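Local coordinates for putative tryptophan halogenase (Xanthomonas campestris pv. campestris, PDB 6Y1W), which is a flavin-dependent halogenase, an enzyme of the tryptophan halogenase family that probably uses reduced FAD to introduce halogen into an aromatic substrate, at the interface of chains A and B. Numbering follows the deposited sequence. Chains: chain A/B, Putative tryptophan halogenase.

The interface of chains A and B. Residues chain A 38, 359, 362; chain B 115-117, 462.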
ATOM      1  N   LEU A  38       8.701 -13.194 -20.656  1.00 14.73           N
ATOM      2  CA  LEU A  38       7.350 -12.663 -20.824  1.00 14.90           C
ATOM      3  C   LEU A  38       7.065 -12.238 -22.261  1.00 16.02           C
ATOM      4  O   LEU A  38       5.972 -12.491 -22.766  1.00 16.04           O
ATOM      5  CB  LEU A  38       7.126 -11.481 -19.880  1.00 12.88           C
ATOM      6  CG  LEU A  38       5.737 -10.866 -19.896  1.00 16.49           C
ATOM      7  CD1 LEU A  38       4.777 -11.794 -19.289  1.00 18.67           C
ATOM      8  CD2 LEU A  38       5.764  -9.533 -19.157  1.00 19.79           C
ATOM      9  N   VAL A 359      10.533  -5.532 -12.834  1.00 14.66           N
ATOM     10  CA  VAL A 359       9.123  -5.854 -12.676  1.00 13.89           C
ATOM     11  C   VAL A 359       8.274  -4.623 -12.952  1.00 15.46           C
ATOM     12  O   VAL A 359       7.239  -4.703 -13.627  1.00 14.16           O
ATOM     13  CB  VAL A 359       8.855  -6.422 -11.269  1.00 16.34           C
ATOM     14  CG1 VAL A 359       7.315  -6.533 -10.998  1.00 16.19           C
ATOM     15  CG2 VAL A 359       9.493  -7.805 -11.168  1.00 16.99           C
ATOM     16  N   LEU A 362       8.138  -4.166 -16.686  1.00 13.18           N
ATOM     17  CA  LEU A 362       7.243  -5.111 -17.355  1.00 14.27           C
ATOM     18  C   LEU A 362       5.776  -4.758 -17.085  1.00 18.65           C
ATOM     19  O   LEU A 362       4.906  -4.960 -17.954  1.00 18.64           O
ATOM     20  CB  LEU A 362       7.576  -6.539 -16.907  1.00 15.76           C
ATOM     21  CG  LEU A 362       8.917  -6.998 -17.487  1.00 19.00           C
ATOM     22  CD1 LEU A 362       9.291  -8.408 -16.967  1.00 17.46           C
ATOM     23  CD2 LEU A 362       8.924  -6.958 -19.015  1.00 20.15           C
TER
ATOM     24  N   HIS B 115      -3.214 -10.893 -15.199  1.00 16.26           N
ATOM     25  CA  HIS B 115      -1.866 -11.452 -15.250  1.00 14.42           C
ATOM     26  C   HIS B 115      -1.003 -10.619 -14.299  1.00 16.14           C
ATOM     27  O   HIS B 115      -1.320  -9.458 -14.037  1.00 16.00           O
ATOM     28  CB  HIS B 115      -1.282 -11.392 -16.659  1.00 14.58           C
ATOM     29  CG  HIS B 115       0.074 -12.017 -16.775  1.00 13.37           C
ATOM     30  ND1 HIS B 115       1.234 -11.274 -16.839  1.00 13.69           N
ATOM     31  CD2 HIS B 115       0.450 -13.320 -16.802  1.00 15.07           C
ATOM     32  CE1 HIS B 115       2.268 -12.090 -16.894  1.00 16.02           C
ATOM     33  NE2 HIS B 115       1.823 -13.338 -16.881  1.00 14.16           N
ATOM     34  N   TRP B 116       0.077 -11.212 -13.768  1.00 16.14           N
ATOM     35  CA  TRP B 116       0.890 -10.433 -12.819  1.00 14.13           C
ATOM     36  C   TRP B 116       1.418  -9.148 -13.455  1.00 20.60           C
ATOM     37  O   TRP B 116       1.664  -8.153 -12.747  1.00 17.78           O
ATOM     38  CB  TRP B 116       2.053 -11.277 -12.289  1.00 15.81           C
ATOM     39  CG  TRP B 116       3.126 -11.681 -13.268  1.00 15.22           C
ATOM     40  CD1 TRP B 116       3.264 -12.906 -13.842  1.00 13.86           C
ATOM     41  CD2 TRP B 116       4.264 -10.904 -13.715  1.00 14.63           C
ATOM     42  NE1 TRP B 116       4.405 -12.953 -14.608  1.00 19.57           N
ATOM     43  CE2 TRP B 116       5.026 -11.734 -14.555  1.00 17.06           C
ATOM     44  CE3 TRP B 116       4.722  -9.611 -13.452  1.00 16.70           C
ATOM     45  CZ2 TRP B 116       6.207 -11.303 -15.178  1.00 19.98           C
ATOM     46  CZ3 TRP B 116       5.922  -9.181 -14.094  1.00 19.08           C
ATOM     47  CH2 TRP B 116       6.613 -10.020 -14.945  1.00 19.55           C
ATOM     48  N   SER B 117       1.606  -9.134 -14.780  1.00 16.38           N
ATOM     49  CA  SER B 117       2.138  -7.936 -15.452  1.00 16.72           C
ATOM     50  C   SER B 117       1.072  -6.976 -15.954  1.00 13.90           C
ATOM     51  O   SER B 117       1.401  -5.835 -16.318  1.00 14.48           O
ATOM     52  CB  SER B 117       3.023  -8.340 -16.636  1.00 15.38           C
ATOM     53  OG  SER B 117       2.219  -8.809 -17.719  1.00 17.39           O
ATOM     54  N   VAL B 462       1.487  -7.620 -23.343  1.00 15.05           N
ATOM     55  CA  VAL B 462       1.247  -9.016 -22.957  0.54 13.03           C
ATOM     56  C   VAL B 462      -0.063  -9.523 -23.532  1.00 16.66           C
ATOM     57  O   VAL B 462      -0.212 -10.725 -23.837  1.00 17.91           O
ATOM     58  CB  VAL B 462       1.266  -9.138 -21.422  0.54 13.33           C
ATOM     59  CG1 VAL B 462       0.593 -10.450 -20.930  0.54 14.99           C
ATOM     60  CG2 VAL B 462       2.672  -9.074 -20.975  0.54 16.37           C
TER
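Helices 25-39 and 350-363 of chain A meet the loop 115-117 and the 3-10 helix 461-465 of chain B, with A:Leu38 and A:Leu362 set against B:His115, B:Trp116 and B:Val462. A:Leu38 loses 58 Å² of surface to the partner, more than any other residue of this patch. Its CD1 lies 3.5 Å from the imidazole carbon CE1 of B:His115, beyond that atom and off the ring plane, on the side away from the indole of B:Trp116; the two side chains run antiparallel. The whole fork, CG and both methyls, packs on CG2 of B:Val462, with CD2 at 3.6 Å and the valine side chain roughly perpendicular to the leucine. CD2 also reaches CB of B:Ser117 at 3.9 Å. A chi1 of -177°, with CG anti to the backbone N, extends this fork from its helix toward all three partners.

The indole of B:Trp116 (44 Å² hidden) turns the far rim of its six-membered ring to chain A: CH2 lies 3.7 Å from CD1 of A:Leu362, the side chains meeting at a slant. A:Val359, one turn earlier on the helix, is a looser neighbour, its CG1 4.3 Å from CZ3 of the indole. Within chain B, ND1 of B:His115 and the hydroxyl OG of B:Ser117 form a 2.8 Å hydrogen bond, bent to 141° at the hydrogen; it probably limits imidazole rotation. CE1 of B:His115 and CB of B:Ser117 both cover one indole face near its rim, which probably helps to hold its orientation.

The centre of the patch lies about 31 Å from B:Lys89, the predicted active-site lysine. If the deposited dimer is also the biological one, this patch and its two-fold twin supply apolar contacts that may help to hold the chains together, away from the catalytic site.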